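Local coordinates for protein putative chitobiase (Bacteroides thetaiotaomicron, PDB 3HNM) that is of unknown function but, as a fragment of a putative chitobiase with an F5/8 type C domain, probably binds carbohydrate, at residues 78-83 with 127-132; 64-69 with 138-143; 94-99 with 147-152; 53-58 with 153-158. All coordinates share one frame; numbering follows the deposited sequence.

Contact 1 (78-83 with 127-132)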
# COMPACT_ATOMS: atom_id res chain seq x y z
N PHE A 78 -6.58 12.34 -6.09
CA PHE A 78 -7.30 12.15 -7.35
C PHE A 78 -7.27 10.67 -7.66
O PHE A 78 -8.26 10.09 -8.09
CB PHE A 78 -6.63 12.89 -8.51
CG PHE A 78 -6.36 14.33 -8.24
CD1 PHE A 78 -7.33 15.14 -7.65
CD2 PHE A 78 -5.13 14.89 -8.59
CE1 PHE A 78 -7.09 16.49 -7.40
CE2 PHE A 78 -4.87 16.24 -8.35
CZ PHE A 78 -5.85 17.05 -7.75
N ARG A 79 -6.10 10.05 -7.46
CA ARG A 79 -5.93 8.63 -7.71
C ARG A 79 -5.12 7.99 -6.59
O ARG A 79 -4.59 8.67 -5.72
CB ARG A 79 -5.22 8.36 -9.04
CG ARG A 79 -6.01 8.77 -10.27
CD ARG A 79 -5.47 8.08 -11.51
NE ARG A 79 -5.54 8.93 -12.70
CZ ARG A 79 -4.77 10.00 -12.88
NH1 ARG A 79 -3.88 10.35 -11.96
NH2 ARG A 79 -4.90 10.73 -13.99
N PHE A 80 -5.06 6.66 -6.64
CA PHE A 80 -4.33 5.85 -5.67
C PHE A 80 -4.06 4.49 -6.31
O PHE A 80 -4.86 4.01 -7.11
CB PHE A 80 -5.15 5.67 -4.39
CG PHE A 80 -4.55 4.72 -3.39
CD1 PHE A 80 -4.66 3.34 -3.56
CD2 PHE A 80 -3.83 5.20 -2.30
CE1 PHE A 80 -4.06 2.46 -2.67
CE2 PHE A 80 -3.23 4.33 -1.40
CZ PHE A 80 -3.35 2.96 -1.59
N GLY A 81 -2.93 3.89 -5.97
CA GLY A 81 -2.62 2.59 -6.54
C GLY A 81 -1.42 1.98 -5.87
O GLY A 81 -0.83 2.58 -4.97
N PHE A 82 -1.04 0.79 -6.30
CA PHE A 82 0.13 0.13 -5.72
C PHE A 82 0.84 -0.66 -6.81
O PHE A 82 0.39 -0.69 -7.96
CB PHE A 82 -0.32 -0.80 -4.57
CG PHE A 82 -1.39 -1.78 -4.96
CD1 PHE A 82 -1.07 -2.99 -5.58
CD2 PHE A 82 -2.74 -1.50 -4.71
CE1 PHE A 82 -2.06 -3.89 -5.95
CE2 PHE A 82 -3.74 -2.40 -5.07
CZ PHE A 82 -3.41 -3.60 -5.69
N ALA A 83 1.96 -1.28 -6.46
CA ALA A 83 2.71 -2.07 -7.42
C ALA A 83 3.34 -3.32 -6.79
O ALA A 83 4.23 -3.22 -5.94
CB ALA A 83 3.79 -1.21 -8.07
N VAL A 127 -1.42 -1.33 -10.17
CA VAL A 127 -2.87 -1.32 -10.03
C VAL A 127 -3.27 0.02 -9.45
O VAL A 127 -3.15 0.25 -8.25
CB VAL A 127 -3.39 -2.42 -9.10
CG1 VAL A 127 -4.87 -2.21 -8.84
CG2 VAL A 127 -3.16 -3.78 -9.72
N ASN A 128 -3.72 0.92 -10.33
CA ASN A 128 -4.14 2.26 -9.95
C ASN A 128 -5.66 2.35 -10.10
O ASN A 128 -6.27 1.60 -10.87
CB ASN A 128 -3.46 3.30 -10.84
CG ASN A 128 -1.96 3.34 -10.67
OD1 ASN A 128 -1.26 3.98 -11.45
ND2 ASN A 128 -1.45 2.68 -9.63
N MSE A 129 -6.27 3.27 -9.36
CA MSE A 129 -7.72 3.42 -9.40
C MSE A 129 -8.12 4.89 -9.28
O MSE A 129 -7.48 5.66 -8.56
CB MSE A 129 -8.31 2.65 -8.23
CG MSE A 129 -7.86 3.22 -6.88
SE MSE A 129 -7.87 1.94 -5.42
CE MSE A 129 -6.13 1.20 -5.76
N ASP A 130 -9.17 5.29 -9.98
CA ASP A 130 -9.62 6.67 -9.87
C ASP A 130 -10.44 6.81 -8.59
O ASP A 130 -11.49 6.17 -8.43
CB ASP A 130 -10.44 7.08 -11.10
CG ASP A 130 -9.56 7.48 -12.29
OD1 ASP A 130 -8.44 7.98 -12.04
OD2 ASP A 130 -10.00 7.31 -13.46
N VAL A 131 -9.95 7.64 -7.68
CA VAL A 131 -10.57 7.88 -6.39
C VAL A 131 -11.28 9.24 -6.32
O VAL A 131 -10.68 10.27 -6.62
CB VAL A 131 -9.49 7.80 -5.27
CG1 VAL A 131 -9.63 8.95 -4.28
CG2 VAL A 131 -9.61 6.47 -4.56
N PRO A 132 -12.56 9.25 -5.89
CA PRO A 132 -13.35 10.49 -5.78
C PRO A 132 -12.61 11.64 -5.12
O PRO A 132 -12.14 11.52 -3.99
CB PRO A 132 -14.56 10.05 -4.96
CG PRO A 132 -14.76 8.64 -5.37
CD PRO A 132 -13.33 8.10 -5.39

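Contact 2 (64-69 with 138-143)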
# COMPACT_ATOMS: atom_id res chain seq x y z
N PRO A 64 -8.14 -9.43 6.93
CA PRO A 64 -7.42 -8.44 6.14
C PRO A 64 -6.23 -7.77 6.79
O PRO A 64 -6.15 -7.64 8.02
CB PRO A 64 -8.49 -7.43 5.85
CG PRO A 64 -9.11 -7.31 7.20
CD PRO A 64 -9.25 -8.77 7.64
N TYR A 65 -5.33 -7.32 5.92
CA TYR A 65 -4.11 -6.62 6.29
C TYR A 65 -4.33 -5.17 5.91
O TYR A 65 -4.82 -4.89 4.83
CB TYR A 65 -2.95 -7.16 5.47
CG TYR A 65 -2.73 -8.64 5.61
CD1 TYR A 65 -3.07 -9.30 6.79
CD2 TYR A 65 -2.05 -9.35 4.63
CE1 TYR A 65 -2.71 -10.62 6.99
CE2 TYR A 65 -1.68 -10.68 4.82
CZ TYR A 65 -2.01 -11.30 6.01
OH TYR A 65 -1.57 -12.58 6.26
N TYR A 66 -3.96 -4.25 6.79
CA TYR A 66 -4.17 -2.84 6.49
C TYR A 66 -2.98 -2.01 6.88
O TYR A 66 -2.13 -2.43 7.65
CB TYR A 66 -5.40 -2.34 7.23
CG TYR A 66 -5.15 -2.09 8.68
CD1 TYR A 66 -4.62 -0.89 9.11
CD2 TYR A 66 -5.45 -3.05 9.62
CE1 TYR A 66 -4.39 -0.65 10.46
CE2 TYR A 66 -5.22 -2.83 10.98
CZ TYR A 66 -4.69 -1.62 11.40
OH TYR A 66 -4.50 -1.39 12.74
N PHE A 67 -2.92 -0.80 6.34
CA PHE A 67 -1.81 0.08 6.61
C PHE A 67 -2.36 1.48 6.67
O PHE A 67 -3.31 1.79 5.96
CB PHE A 67 -0.82 0.01 5.47
CG PHE A 67 -0.28 -1.35 5.22
CD1 PHE A 67 0.83 -1.79 5.91
CD2 PHE A 67 -0.83 -2.16 4.24
CE1 PHE A 67 1.41 -3.02 5.61
CE2 PHE A 67 -0.27 -3.40 3.93
CZ PHE A 67 0.86 -3.83 4.61
N VAL A 68 -1.76 2.33 7.48
CA VAL A 68 -2.22 3.70 7.60
C VAL A 68 -1.07 4.64 7.32
O VAL A 68 -0.25 4.91 8.19
CB VAL A 68 -2.76 3.97 9.02
CG1 VAL A 68 -3.35 5.36 9.10
CG2 VAL A 68 -3.78 2.91 9.39
N PHE A 69 -1.00 5.15 6.10
CA PHE A 69 0.08 6.04 5.71
C PHE A 69 -0.15 7.47 6.13
O PHE A 69 -1.24 8.00 5.93
CB PHE A 69 0.24 5.98 4.21
CG PHE A 69 0.37 4.60 3.68
CD1 PHE A 69 1.54 3.87 3.90
CD2 PHE A 69 -0.67 4.01 2.98
CE1 PHE A 69 1.66 2.58 3.41
CE2 PHE A 69 -0.55 2.71 2.49
CZ PHE A 69 0.61 2.00 2.71
N TYR A 138 -4.24 11.29 5.95
CA TYR A 138 -3.92 9.88 6.18
C TYR A 138 -4.63 8.97 5.18
O TYR A 138 -5.76 9.23 4.79
CB TYR A 138 -4.35 9.50 7.58
CG TYR A 138 -3.79 10.42 8.62
CD1 TYR A 138 -2.52 10.21 9.16
CD2 TYR A 138 -4.53 11.49 9.09
CE1 TYR A 138 -2.01 11.04 10.14
CE2 TYR A 138 -4.03 12.33 10.07
CZ TYR A 138 -2.78 12.10 10.60
OH TYR A 138 -2.31 12.93 11.59
N ILE A 139 -3.97 7.89 4.79
CA ILE A 139 -4.56 6.93 3.87
C ILE A 139 -4.60 5.59 4.56
O ILE A 139 -3.77 5.30 5.42
CB ILE A 139 -3.72 6.78 2.60
CG1 ILE A 139 -3.80 8.07 1.78
CG2 ILE A 139 -4.18 5.55 1.82
CD1 ILE A 139 -2.87 8.10 0.55
N ARG A 140 -5.56 4.76 4.18
CA ARG A 140 -5.67 3.45 4.79
C ARG A 140 -5.88 2.42 3.70
O ARG A 140 -6.95 2.36 3.10
CB ARG A 140 -6.81 3.43 5.80
CG ARG A 140 -6.91 2.13 6.52
CD ARG A 140 -7.17 2.36 7.97
NE ARG A 140 -8.58 2.44 8.26
CZ ARG A 140 -9.08 2.89 9.41
NH1 ARG A 140 -8.27 3.30 10.39
NH2 ARG A 140 -10.39 2.93 9.59
N PHE A 141 -4.85 1.63 3.44
CA PHE A 141 -4.92 0.60 2.42
C PHE A 141 -5.31 -0.70 3.12
O PHE A 141 -4.91 -0.94 4.26
CB PHE A 141 -3.55 0.53 1.73
CG PHE A 141 -3.51 -0.39 0.57
CD1 PHE A 141 -4.43 -0.28 -0.46
CD2 PHE A 141 -2.60 -1.44 0.55
CE1 PHE A 141 -4.44 -1.20 -1.51
CE2 PHE A 141 -2.60 -2.36 -0.48
CZ PHE A 141 -3.52 -2.24 -1.51
N VAL A 142 -6.11 -1.54 2.45
CA VAL A 142 -6.56 -2.79 3.07
C VAL A 142 -6.64 -3.94 2.07
O VAL A 142 -7.31 -3.83 1.06
CB VAL A 142 -7.96 -2.60 3.74
CG1 VAL A 142 -8.45 -3.92 4.30
CG2 VAL A 142 -7.89 -1.55 4.86
N ILE A 143 -5.93 -5.04 2.34
CA ILE A 143 -5.96 -6.21 1.47
C ILE A 143 -7.03 -7.10 2.07
O ILE A 143 -6.97 -7.42 3.26
CB ILE A 143 -4.63 -7.03 1.50
CG1 ILE A 143 -3.40 -6.11 1.43
CG2 ILE A 143 -4.63 -8.05 0.36
CD1 ILE A 143 -3.04 -5.66 0.06

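Contact 3 (94-99 with 147-152)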
# COMPACT_ATOMS: atom_id res chain seq x y z
N ALA A 94 5.12 -13.72 -4.20
CA ALA A 94 4.27 -13.46 -3.05
C ALA A 94 3.24 -12.35 -3.26
O ALA A 94 2.25 -12.29 -2.53
CB ALA A 94 5.13 -13.14 -1.84
N GLY A 95 3.46 -11.49 -4.25
CA GLY A 95 2.52 -10.42 -4.53
C GLY A 95 1.24 -11.03 -5.04
O GLY A 95 1.08 -11.28 -6.23
N THR A 96 0.31 -11.28 -4.13
CA THR A 96 -0.93 -11.93 -4.51
C THR A 96 -2.19 -11.14 -4.17
O THR A 96 -3.28 -11.71 -4.09
CB THR A 96 -1.00 -13.34 -3.86
OG1 THR A 96 -0.65 -13.24 -2.47
CG2 THR A 96 -0.02 -14.29 -4.55
N SER A 97 -2.04 -9.84 -3.99
CA SER A 97 -3.18 -8.98 -3.68
C SER A 97 -4.25 -9.20 -4.75
O SER A 97 -3.97 -9.06 -5.94
CB SER A 97 -2.75 -7.52 -3.64
OG SER A 97 -1.64 -7.34 -2.78
N LYS A 98 -5.46 -9.53 -4.32
CA LYS A 98 -6.56 -9.80 -5.23
C LYS A 98 -7.76 -8.87 -5.13
O LYS A 98 -8.37 -8.52 -6.13
CB LYS A 98 -7.02 -11.25 -5.05
CG LYS A 98 -8.20 -11.63 -5.88
CD LYS A 98 -8.24 -13.12 -6.05
CE LYS A 98 -9.62 -13.60 -6.42
NZ LYS A 98 -10.53 -13.47 -5.23
N ALA A 99 -8.11 -8.46 -3.91
CA ALA A 99 -9.23 -7.56 -3.72
C ALA A 99 -9.01 -6.77 -2.46
O ALA A 99 -8.22 -7.16 -1.59
CB ALA A 99 -10.54 -8.35 -3.63
N TYR A 147 -4.56 -14.04 -3.74
CA TYR A 147 -4.51 -15.17 -4.67
C TYR A 147 -3.70 -16.23 -3.95
O TYR A 147 -2.64 -15.94 -3.40
CB TYR A 147 -3.80 -14.80 -5.96
CG TYR A 147 -4.67 -14.10 -6.95
CD1 TYR A 147 -5.59 -14.80 -7.72
CD2 TYR A 147 -4.61 -12.72 -7.10
CE1 TYR A 147 -6.43 -14.15 -8.61
CE2 TYR A 147 -5.44 -12.05 -7.98
CZ TYR A 147 -6.35 -12.77 -8.74
OH TYR A 147 -7.17 -12.09 -9.60
N PRO A 148 -4.18 -17.48 -3.95
CA PRO A 148 -3.50 -18.60 -3.30
C PRO A 148 -2.14 -18.86 -3.92
O PRO A 148 -1.92 -18.51 -5.07
CB PRO A 148 -4.46 -19.75 -3.54
CG PRO A 148 -4.97 -19.43 -4.91
CD PRO A 148 -5.30 -17.95 -4.78
N THR A 149 -1.24 -19.47 -3.16
CA THR A 149 0.12 -19.78 -3.63
C THR A 149 0.46 -21.27 -3.47
O THR A 149 -0.33 -22.04 -2.92
CB THR A 149 1.15 -18.99 -2.85
OG1 THR A 149 0.78 -17.61 -2.80
CG2 THR A 149 2.48 -19.12 -3.51
N TYR A 150 1.63 -21.68 -3.95
CA TYR A 150 2.01 -23.08 -3.78
C TYR A 150 2.16 -23.32 -2.29
O TYR A 150 2.04 -24.44 -1.81
CB TYR A 150 3.33 -23.41 -4.49
CG TYR A 150 4.53 -22.66 -3.96
CD1 TYR A 150 5.23 -23.12 -2.84
CD2 TYR A 150 4.94 -21.46 -4.55
CE1 TYR A 150 6.30 -22.39 -2.32
CE2 TYR A 150 6.01 -20.74 -4.04
CZ TYR A 150 6.68 -21.20 -2.93
OH TYR A 150 7.73 -20.46 -2.41
N ASP A 151 2.43 -22.25 -1.56
CA ASP A 151 2.59 -22.36 -0.13
C ASP A 151 1.48 -21.65 0.62
O ASP A 151 1.73 -20.93 1.58
CB ASP A 151 3.95 -21.82 0.29
CG ASP A 151 4.23 -22.02 1.75
OD1 ASP A 151 3.88 -23.13 2.24
OD2 ASP A 151 4.79 -21.09 2.37
N GLY A 152 0.25 -21.86 0.16
CA GLY A 152 -0.89 -21.25 0.80
C GLY A 152 -0.85 -19.73 0.77
O GLY A 152 -0.10 -19.14 -0.00

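Contact 4 (53-58 with 153-158)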
# COMPACT_ATOMS: atom_id res chain seq x y z
N TRP A 53 7.67 -5.52 0.88
CA TRP A 53 7.10 -5.67 2.22
C TRP A 53 6.64 -7.12 2.30
O TRP A 53 6.06 -7.65 1.35
CB TRP A 53 5.88 -4.76 2.41
CG TRP A 53 4.97 -5.23 3.52
CD1 TRP A 53 5.10 -4.99 4.87
CD2 TRP A 53 3.83 -6.08 3.37
NE1 TRP A 53 4.11 -5.64 5.56
CE2 TRP A 53 3.32 -6.33 4.67
CE3 TRP A 53 3.20 -6.68 2.27
CZ2 TRP A 53 2.19 -7.14 4.90
CZ3 TRP A 53 2.08 -7.48 2.49
CH2 TRP A 53 1.59 -7.71 3.80
N LEU A 54 6.90 -7.77 3.43
CA LEU A 54 6.50 -9.16 3.59
C LEU A 54 5.55 -9.32 4.78
O LEU A 54 5.75 -8.71 5.83
CB LEU A 54 7.73 -10.04 3.77
CG LEU A 54 7.53 -11.50 3.40
CD1 LEU A 54 7.17 -11.58 1.92
CD2 LEU A 54 8.80 -12.31 3.69
N CYS A 55 4.50 -10.10 4.58
CA CYS A 55 3.52 -10.36 5.63
C CYS A 55 4.18 -11.21 6.72
O CYS A 55 5.35 -11.56 6.59
CB CYS A 55 2.36 -11.15 5.04
SG CYS A 55 2.93 -12.66 4.30
N ARG A 56 3.45 -11.54 7.79
CA ARG A 56 4.02 -12.36 8.84
C ARG A 56 4.23 -13.73 8.21
O ARG A 56 3.32 -14.28 7.60
CB ARG A 56 3.06 -12.49 10.02
CG ARG A 56 3.76 -12.38 11.33
CD ARG A 56 2.94 -12.95 12.44
NE ARG A 56 3.78 -13.18 13.61
CZ ARG A 56 3.43 -13.95 14.63
NH1 ARG A 56 2.26 -14.56 14.63
NH2 ARG A 56 4.27 -14.12 15.65
N TRP A 57 5.43 -14.27 8.35
CA TRP A 57 5.73 -15.53 7.71
C TRP A 57 5.78 -16.74 8.62
O TRP A 57 5.47 -17.86 8.19
CB TRP A 57 7.03 -15.39 6.93
CG TRP A 57 7.13 -16.28 5.74
CD1 TRP A 57 7.55 -17.57 5.72
CD2 TRP A 57 6.77 -15.96 4.39
NE1 TRP A 57 7.48 -18.08 4.45
CE2 TRP A 57 7.00 -17.11 3.61
CE3 TRP A 57 6.27 -14.81 3.76
CZ2 TRP A 57 6.76 -17.15 2.23
CZ3 TRP A 57 6.03 -14.85 2.39
CH2 TRP A 57 6.27 -16.02 1.64
N ASP A 58 6.16 -16.54 9.87
CA ASP A 58 6.27 -17.66 10.81
C ASP A 58 4.88 -18.17 11.18
O ASP A 58 4.72 -19.32 11.58
CB ASP A 58 7.03 -17.24 12.07
CG ASP A 58 8.45 -16.75 11.78
OD1 ASP A 58 9.05 -17.16 10.75
OD2 ASP A 58 8.99 -15.97 12.60
N LEU A 153 -1.66 -19.13 1.63
CA LEU A 153 -1.78 -17.67 1.76
C LEU A 153 -0.47 -16.95 2.13
O LEU A 153 -0.11 -16.86 3.30
CB LEU A 153 -2.84 -17.33 2.81
CG LEU A 153 -3.08 -15.87 3.21
CD1 LEU A 153 -4.20 -15.33 2.37
CD2 LEU A 153 -3.43 -15.79 4.68
N ARG A 154 0.22 -16.44 1.12
CA ARG A 154 1.46 -15.68 1.32
C ARG A 154 1.22 -14.37 0.61
O ARG A 154 0.42 -14.31 -0.31
CB ARG A 154 2.65 -16.40 0.67
CG ARG A 154 3.06 -17.68 1.34
CD ARG A 154 3.49 -17.41 2.76
NE ARG A 154 3.99 -18.61 3.42
CZ ARG A 154 4.32 -18.65 4.70
NH1 ARG A 154 4.18 -17.55 5.45
NH2 ARG A 154 4.77 -19.76 5.25
N VAL A 155 1.88 -13.31 1.03
CA VAL A 155 1.66 -12.05 0.33
C VAL A 155 2.74 -11.01 0.61
O VAL A 155 3.16 -10.82 1.76
CB VAL A 155 0.20 -11.49 0.61
CG1 VAL A 155 -0.29 -11.94 1.97
CG2 VAL A 155 0.15 -9.98 0.51
N SER A 156 3.24 -10.41 -0.47
CA SER A 156 4.25 -9.37 -0.38
C SER A 156 3.82 -8.23 -1.29
O SER A 156 3.22 -8.45 -2.34
CB SER A 156 5.63 -9.90 -0.76
OG SER A 156 5.66 -10.40 -2.08
N LEU A 157 4.12 -7.00 -0.86
CA LEU A 157 3.76 -5.80 -1.60
C LEU A 157 4.97 -4.98 -2.03
O LEU A 157 5.90 -4.78 -1.25
CB LEU A 157 2.86 -4.91 -0.73
CG LEU A 157 2.11 -3.87 -1.53
CD1 LEU A 157 1.16 -4.59 -2.50
CD2 LEU A 157 1.33 -2.96 -0.60
N GLY A 158 4.94 -4.48 -3.26
CA GLY A 158 6.04 -3.68 -3.75
C GLY A 158 5.99 -2.25 -3.25
O GLY A 158 6.90 -1.80 -2.54

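Contact 1 (78-83 with 127-132)
Residues 79-83 and 127-132 run antiparallel with their axes 4.5 Å apart at the closest point, Phe80-Met129 and Phe82-Val127 being hydrogen-bonded pairs and Arg79-Asp130 and Gly81-Asn128 non-hydrogen-bonded ones. They form one margin of the four-stranded sheet in the beta-sandwich of this F5/8 type C domain, and 127-136 is its outermost strand. Backbone bonds join both hydrogen-bonded pairs in each direction, and Val131 N extends the ladder to Phe78 O.

The face carrying Phe80, Phe82, Val127 and Met129 is apolar and turned to the sandwich interior, where Phe141 of the other sheet meets both phenylalanine rings. Val127 lies over one face of the Phe82 ring, displaced toward the rim, with CB 3.6 Å from Phe82 CZ and 3.9 Å from the ring centroid, a CH-pi contact. Met129, built as selenomethionine, runs alongside Phe80; its chain bends at chi3 (85°), which brings CE to the edge of the ring, in its plane, 3.4 Å from Phe80 CD1. The selenium stands obliquely to the same ring, 5.2 Å from the centroid, a Met-aromatic contact.

On the other face Arg79 and Asp130 point the same way, side by side. Arg79 NE and Asp130 OD1 form a salt bridge of 3.1 Å with the guanidinium and carboxylate planes 36° apart, and Trp163 adds a cation-pi contact to the arginine. Further along this face Gly81 has no side chain, and the amide of Asn128 folds over its backbone, ND2 lying 3.3 Å from Gly81 CA.

Contact 2 (64-69 with 138-143)
Phe69 touches two residues of the facing strand with the edge of its ring: CE2 lies 3.8 Å from Phe141 CB and CD2 4.0 Å from Ile139 CG2, both carbons near the ring plane. Phe67 meets Phe141 more loosely, CD2 to CD2 at 4.2 Å. With CG anti to the backbone N (chi1 -175°), the Phe141 side chain points the same way as that of Phe67; beyond the pair its ring stacks on Trp117. The opposite face carries Tyr66, Val68, Arg140 and Val142. There Tyr66 CB packs on Val142 CG2 at 3.5 Å, and the aliphatic part of Arg140 lies beside Val68, with CD 3.7 Å from Val68 CG2.

The polar ends are held from outside. Arg140 NH2 forms a salt bridge with Glu103 and its guanidinium a cation-pi contact with Trp111, while Tyr66 OH is hydrogen-bonded to Asp22. Between the two faces, six backbone hydrogen bonds fix the register, two each for Tyr65-Ile143, Phe67-Phe141 and Phe69-Ile139; Ile143 N to Tyr65 O measures 2.7 Å. These antiparallel neighbours lie inside the five-stranded sheet, flanked by strands 20-23 and 100-105, and their aromatic face forms part of the core of the discoidin-type beta-sandwich.

Contact 3 (94-99 with 147-152)
Lys98 and Tyr147 meet beside a classic beta bulge, in which Lys98 and Ala99 both face Asp145, at the end of the sandwich where strand 138-146 gives way to a loop. The lysine chain crosses the tyrosine at about a right angle and covers one face of its ring. Lys98 CD sits over the ring centre, 3.3 Å from the Tyr147 centroid, a CH-pi contact, and Lys98 CB approaches Tyr147 CE2 at 3.4 Å. A bend at chi4 (-71°) places Lys98 NZ well above the ring, 5.7 Å from the centroid and at most weakly attracted; its salt-bridge partner is Asp145.

Tyr147 N gives a nearly straight hydrogen bond to Thr96 O (2.7 Å, 170° at the hydrogen), and that oxygen also lies near the plane of the tyrosine ring, at its edge. Thr96 CB packs on Tyr147 CB at 3.8 Å, while Thr96 OG1 is hydrogen-bonded to Arg154 O. At the far end of the ring Tyr147 OH is hydrogen-bonded to Ser119 O. An alanine in place of Tyr147 would probably leave the aliphatic chain of Lys98 without its aromatic cover and Ser119 O without its hydroxyl partner.

Segment 94-99 lies against two strands: Ser97 packs on Ile143 of strand 138-146 and on Leu157 of strand 156-166, the strand to which the loop 147-152 leads.

Contact 4 (53-58 with 153-158)
Trp53 and Leu157 pair at the short outer strand of the four-stranded sheet, next to Gly158, which with Ser43, Asp46, Asn48 and Thr51 forms the magnesium site. Their backbones are hydrogen-bonded in both directions, and Cys55 N continues the ladder to Val155 O at 3.2 Å. Val155 N in turn makes a weak bond to Cys55 SG. The six-membered part of the Trp53 indole reaches across to the partner chain, crossing Leu157 and Val155 at a slant: Trp53 CE3 touches Leu157 CB at 3.5 Å, and CZ3 approaches Val155 CG2 at 3.7 Å, with Val155 CG2 in the plane of the ring at its edge.

Strand 53-54 is antiparallel to 156-166 and is an outermost strand of this sheet of the discoidin-type sandwich; residues 55-58 after the one strand and 153-155 before the other are loop, and Trp57 and Arg154 bring them together. The guanidinium lies flat on the indole, planes 4° apart, with Arg154 CZ 3.3 Å from the centroid of the five-membered ring in a cation-pi stack. A bend at chi2 (-62°) places Arg154 CD over the six-membered ring, 3.4 Å from its centroid. The same arginine donates NH1 to Trp57 O at 3.0 Å, on a lone pair and within the guanidinium plane, so stack and hydrogen bond fix the group together. Arg154 has a second partner in Asp151, whose OD2 forms a salt bridge with NE.

An alanine in place of Trp57 would probably leave that face of the guanidinium and Arg154 CD without their aromatic partner, the backbone bond and the Asp151 salt bridge remaining.

In the fold
Contacts 1 and 2 belong to the two opposed sheets and meet in the core, their centres about 14 Å apart: Phe141 CZ lies 3.4 Å from Phe82 CD2, and Phe141 CD1 3.5 Å from Phe80 CE1. Contact 4 joins the same core through Trp53, whose CE2 lies 3.5 Å from Phe67 CZ of contact 2. Contact 3 lies beside contact 4, centres about 9 Å apart, with Ala94 O and Ser156 N 3.0 Å apart in a probable hydrogen bond. Contact 4 supplies Gly158 to the magnesium site, and the side chain of Trp53 is about 7 Å from the ion. The side chains of Phe69 (contact 2) and Phe82 (contact 1) are about 9 and 10 Å from the ion.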